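Local coordinates for transferrin binding protein B (Actinobacillus suis, PDB 3PQU) that serves as an outer-membrane lipoprotein that probably binds host transferrin for iron acquisition, at residues F233-D236 with K241-G244; K262-E267 with G309-N314. All blocks are in the same frame, centred on the assembly; numbering follows the deposited sequence.

Contact 1. Residues F233-D236 with K241-G244; sequences FAVD and KLTG
Two first torsions set the apolar side of this strand pair. Phe233 holds CG anti to its carbonyl carbon (chi1 -56°), which swings the ring over the glycine backbone, CD1 3.9 Å from Gly244 CA, which lies oblique to the ring. Leu242 places CG between its backbone N and carbonyl carbon (chi1 68°), bringing its CD1 4.3 Å from Phe233 CD1. On the same face Val235 CG2 lies 4.0 Å from Leu242 CB. The backbones run antiparallel, with short axes at 168°. Ala234-Thr243 and Asp236-Lys241 are hydrogen-bonded pairs, each closed by two reciprocal N-H...O bonds, such as Ala234 N to Thr243 O at 2.9 Å and Asp236 N to Lys241 O at 2.8 Å. They alternate with the non-hydrogen-bonded pairs Phe233-Gly244 and Val235-Leu242, which gathers the apolar side chains on one face. On the other, more exposed face, Asp236 OD1 accepts from Asn239 N in the hairpin turn and from Asn168 ND2, while Lys241 NZ forms a salt bridge with Asp269. Within the antiparallel barrel, strand 170-183 pairs with 229-236, strand 260-271 pairs with 241-249, and Phe322 of strand 318-326 meets the Phe233 ring.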
loop_
_atom_site.group_PDB
_atom_site.type_symbol
_atom_site.label_atom_id
_atom_site.label_comp_id
_atom_site.label_asym_id
_atom_site.label_seq_id
_atom_site.Cartn_x
_atom_site.Cartn_y
_atom_site.Cartn_z
ATOM N N PHE A 233 13.104 -13.080 6.623
ATOM C CA PHE A 233 13.412 -12.648 5.259
ATOM C C PHE A 233 14.763 -11.936 5.137
ATOM O O PHE A 233 15.189 -11.225 6.049
ATOM C CB PHE A 233 12.318 -11.725 4.730
ATOM C CG PHE A 233 10.942 -12.326 4.777
ATOM C CD1 PHE A 233 10.425 -12.980 3.673
ATOM C CD2 PHE A 233 10.166 -12.237 5.932
ATOM C CE1 PHE A 233 9.145 -13.542 3.702
ATOM C CE2 PHE A 233 8.895 -12.792 5.974
ATOM C CZ PHE A 233 8.380 -13.450 4.849
ATOM N N ALA A 234 15.424 -12.125 3.999
ATOM C CA ALA A 234 16.661 -11.417 3.692
ATOM C C ALA A 234 16.390 -10.567 2.453
ATOM O O ALA A 234 16.190 -11.102 1.369
ATOM C CB ALA A 234 17.804 -12.413 3.436
ATOM N N VAL A 235 16.344 -9.247 2.612
ATOM C CA VAL A 235 15.972 -8.385 1.494
ATOM C C VAL A 235 17.199 -7.733 0.860
ATOM O O VAL A 235 17.978 -7.067 1.543
ATOM C CB VAL A 235 14.976 -7.279 1.916
ATOM C CG1 VAL A 235 14.645 -6.390 0.713
ATOM C CG2 VAL A 235 13.710 -7.884 2.519
ATOM N N ASP A 236 17.365 -7.916 -0.447
ATOM C CA ASP A 236 18.473 -7.293 -1.178
ATOM C C ASP A 236 17.908 -6.084 -1.914
ATOM O O ASP A 236 17.490 -6.180 -3.074
ATOM C CB ASP A 236 19.082 -8.301 -2.161
ATOM C CG ASP A 236 20.277 -7.736 -2.955
ATOM O OD1 ASP A 236 20.489 -6.499 -3.016
ATOM O OD2 ASP A 236 20.995 -8.553 -3.560
ATOM N N LYS A 241 15.414 -7.622 -4.897
ATOM C CA LYS A 241 15.003 -9.020 -4.713
ATOM C C LYS A 241 14.953 -9.336 -3.232
ATOM O O LYS A 241 15.529 -8.618 -2.434
ATOM C CB LYS A 241 16.010 -9.984 -5.361
ATOM C CG LYS A 241 16.068 -9.974 -6.874
ATOM C CD LYS A 241 17.078 -11.004 -7.377
ATOM C CE LYS A 241 16.989 -11.182 -8.890
ATOM N NZ LYS A 241 15.656 -11.700 -9.334
ATOM N N LEU A 242 14.312 -10.446 -2.880
ATOM C CA LEU A 242 14.335 -10.918 -1.511
ATOM C C LEU A 242 14.102 -12.415 -1.459
ATOM O O LEU A 242 13.497 -12.998 -2.363
ATOM C CB LEU A 242 13.246 -10.207 -0.686
ATOM C CG LEU A 242 11.780 -10.517 -1.016
ATOM C CD1 LEU A 242 11.304 -11.815 -0.370
ATOM C CD2 LEU A 242 10.892 -9.354 -0.566
ATOM N N THR A 243 14.547 -13.027 -0.372
ATOM C CA THR A 243 14.255 -14.423 -0.118
ATOM C C THR A 243 13.753 -14.542 1.311
ATOM O O THR A 243 13.815 -13.584 2.087
ATOM C CB THR A 243 15.509 -15.308 -0.268
ATOM O OG1 THR A 243 16.482 -14.921 0.710
ATOM C CG2 THR A 243 16.108 -15.207 -1.683
ATOM N N GLY A 244 13.264 -15.720 1.673
ATOM C CA GLY A 244 12.840 -15.926 3.042
ATOM C C GLY A 244 12.476 -17.362 3.340
ATOM O O GLY A 244 12.498 -18.225 2.458
#

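Contact 2. Residues K262-E267 with G309-N314; sequences KRYSIE and GKFFTN
Tyr264 and Phe311 meet through side chains alone: their CA atoms are 11.3 Å apart, no hydrogen bond joins the two segments, and the backbone at Tyr264 takes part in a classic beta bulge in which Arg263 and Tyr264 both face Leu246. The two rings form a T-shaped pair, with centroids 4.9 Å apart and planes at 68°. Phe311 supplies the edge: its CZ stands over one face of Tyr264, offset toward the rim, and is 3.7 Å from Tyr264 CE2. Its CE1 lies 3.8 Å from Tyr264 CZ, so one edge of the phenylalanine spans the hydroxyl half of the tyrosine. Strands 260-271 and 306-312 are not neighbours; the antiparallel sheet curls closed, 306-312 pairing with 318-326, that strand with 170-183, and so on through 229-236 and 241-249 to 260-271, so the two inward-facing rings meet inside the beta barrel. Beyond the phenyl edge, Thr313 CG2 reaches 3.6 Å from Tyr264 OH, the two side chains crossing at about a right angle. That hydroxyl is hydrogen-bonded to Thr290 O, which helps fix the far end of the ring. Leu318 touches both Tyr264 and Thr313, while Leu295 and Ala320 pack on Phe311.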
loop_
_atom_site.group_PDB
_atom_site.type_symbol
_atom_site.label_atom_id
_atom_site.label_comp_id
_atom_site.label_asym_id
_atom_site.label_seq_id
_atom_site.Cartn_x
_atom_site.Cartn_y
_atom_site.Cartn_z
ATOM N N LYS A 262 11.123 -26.290 8.555
ATOM C CA LYS A 262 10.885 -25.291 7.532
ATOM C C LYS A 262 9.786 -25.800 6.601
ATOM O O LYS A 262 9.918 -26.860 5.998
ATOM C CB LYS A 262 12.158 -24.980 6.738
ATOM C CG LYS A 262 11.948 -23.846 5.734
ATOM C CD LYS A 262 13.140 -23.677 4.788
ATOM C CE LYS A 262 14.415 -23.409 5.550
ATOM N NZ LYS A 262 15.558 -23.052 4.636
ATOM N N ARG A 263 8.703 -25.033 6.500
ATOM C CA ARG A 263 7.572 -25.373 5.637
ATOM C C ARG A 263 7.704 -24.752 4.236
ATOM O O ARG A 263 7.241 -25.325 3.252
ATOM C CB ARG A 263 6.269 -24.865 6.251
ATOM C CG ARG A 263 5.834 -25.585 7.500
ATOM C CD ARG A 263 5.278 -26.945 7.147
ATOM N NE ARG A 263 4.158 -27.305 8.010
ATOM C CZ ARG A 263 3.704 -28.543 8.157
ATOM N NH1 ARG A 263 4.282 -29.543 7.504
ATOM N NH2 ARG A 263 2.688 -28.783 8.971
ATOM N N TYR A 264 8.311 -23.571 4.151
ATOM C CA TYR A 264 8.391 -22.852 2.869
ATOM C C TYR A 264 9.675 -22.053 2.706
ATOM O O TYR A 264 10.228 -21.540 3.689
ATOM C CB TYR A 264 7.228 -21.871 2.742
ATOM C CG TYR A 264 5.912 -22.458 2.326
ATOM C CD1 TYR A 264 5.663 -22.795 0.991
ATOM C CD2 TYR A 264 4.894 -22.649 3.260
ATOM C CE1 TYR A 264 4.441 -23.341 0.615
ATOM C CE2 TYR A 264 3.692 -23.169 2.901
ATOM C CZ TYR A 264 3.457 -23.513 1.576
ATOM O OH TYR A 264 2.234 -24.023 1.237
ATOM N N SER A 265 10.132 -21.950 1.460
ATOM C CA SER A 265 11.145 -20.968 1.051
ATOM C C SER A 265 10.446 -19.931 0.186
ATOM O O SER A 265 9.554 -20.255 -0.590
ATOM C CB SER A 265 12.287 -21.597 0.198
ATOM O OG SER A 265 13.051 -22.538 0.933
ATOM N N ILE A 266 10.891 -18.691 0.248
ATOM C CA ILE A 266 10.198 -17.658 -0.505
ATOM C C ILE A 266 11.175 -16.898 -1.390
ATOM O O ILE A 266 12.322 -16.671 -1.006
ATOM C CB ILE A 266 9.484 -16.693 0.471
ATOM C CG1 ILE A 266 8.261 -17.387 1.081
ATOM C CG2 ILE A 266 9.120 -15.399 -0.223
ATOM C CD1 ILE A 266 7.522 -16.543 2.073
ATOM N N GLU A 267 10.744 -16.539 -2.597
ATOM C CA GLU A 267 11.557 -15.662 -3.421
ATOM C C GLU A 267 10.640 -14.633 -4.053
ATOM O O GLU A 267 9.483 -14.936 -4.375
ATOM C CB GLU A 267 12.373 -16.445 -4.477
ATOM C CG GLU A 267 11.536 -17.220 -5.481
ATOM C CD GLU A 267 12.384 -17.916 -6.539
ATOM O OE1 GLU A 267 13.587 -18.145 -6.281
ATOM O OE2 GLU A 267 11.849 -18.233 -7.625
ATOM N N GLY A 309 2.595 -9.702 3.593
ATOM C CA GLY A 309 2.047 -10.183 2.336
ATOM C C GLY A 309 1.245 -11.449 2.502
ATOM O O GLY A 309 0.903 -11.832 3.630
ATOM N N LYS A 310 0.917 -12.067 1.374
ATOM C CA LYS A 310 0.086 -13.252 1.368
ATOM C C LYS A 310 0.398 -14.133 0.160
ATOM O O LYS A 310 0.991 -13.668 -0.815
ATOM C CB LYS A 310 -1.407 -12.855 1.404
ATOM C CG LYS A 310 -1.951 -12.139 0.142
ATOM C CD LYS A 310 -2.081 -13.094 -1.045
ATOM C CE LYS A 310 -2.993 -12.544 -2.120
ATOM N NZ LYS A 310 -2.470 -11.294 -2.752
ATOM N N PHE A 311 0.024 -15.410 0.230
ATOM C CA PHE A 311 0.038 -16.233 -0.960
ATOM C C PHE A 311 -1.093 -17.245 -0.959
ATOM O O PHE A 311 -1.681 -17.514 0.086
ATOM C CB PHE A 311 1.420 -16.888 -1.200
ATOM C CG PHE A 311 1.822 -17.907 -0.153
ATOM C CD1 PHE A 311 1.406 -19.223 -0.252
ATOM C CD2 PHE A 311 2.642 -17.543 0.921
ATOM C CE1 PHE A 311 1.813 -20.169 0.711
ATOM C CE2 PHE A 311 3.047 -18.477 1.873
ATOM C CZ PHE A 311 2.632 -19.783 1.761
ATOM N N PHE A 312 -1.414 -17.757 -2.148
ATOM C CA PHE A 312 -2.510 -18.685 -2.361
ATOM C C PHE A 312 -1.964 -19.850 -3.202
ATOM O O PHE A 312 -1.447 -19.630 -4.301
ATOM C CB PHE A 312 -3.649 -17.935 -3.070
ATOM C CG PHE A 312 -4.924 -18.729 -3.236
ATOM C CD1 PHE A 312 -5.385 -19.569 -2.224
ATOM C CD2 PHE A 312 -5.693 -18.596 -4.402
ATOM C CE1 PHE A 312 -6.579 -20.280 -2.373
ATOM C CE2 PHE A 312 -6.899 -19.288 -4.549
ATOM C CZ PHE A 312 -7.344 -20.132 -3.533
ATOM N N THR A 313 -2.049 -21.079 -2.690
ATOM C CA THR A 313 -1.364 -22.190 -3.352
ATOM C C THR A 313 -2.013 -22.515 -4.696
ATOM O O THR A 313 -3.175 -22.172 -4.937
ATOM C CB THR A 313 -1.194 -23.448 -2.460
ATOM O OG1 THR A 313 -2.472 -23.948 -2.059
ATOM C CG2 THR A 313 -0.320 -23.147 -1.214
ATOM N N ASN A 314 -1.241 -23.136 -5.578
ATOM C CA ASN A 314 -1.691 -23.375 -6.944
ATOM C C ASN A 314 -2.843 -24.354 -7.012
ATOM O O ASN A 314 -3.676 -24.264 -7.909
ATOM C CB ASN A 314 -0.530 -23.842 -7.852
ATOM C CG ASN A 314 0.605 -22.835 -7.910
ATOM O OD1 ASN A 314 0.379 -21.627 -7.791
ATOM N ND2 ASN A 314 1.837 -23.330 -8.070
#

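Both contacts belong to one antiparallel beta barrel, and their centres are 13 Å apart. They come in series along the chain: the hairpin of contact 1 closes before strand 260-271 opens contact 2. Strands 241-249 and 260-271 are neighbours, and the seam between them joins the contacts directly, with Gly244 O 2.8 Å from Ile266 N, a probable hydrogen bond. Inside, Phe233 CE1 packs 3.8 Å from Ile266 CD1. Contact 1 joins adjacent strands through the backbone and also faces inward, whereas contact 2 joins non-adjacent strands through side chains alone; both help hold the barrel of residues 164-326, probably that of the N-lobe, since it follows the N-lobe handle in the chain.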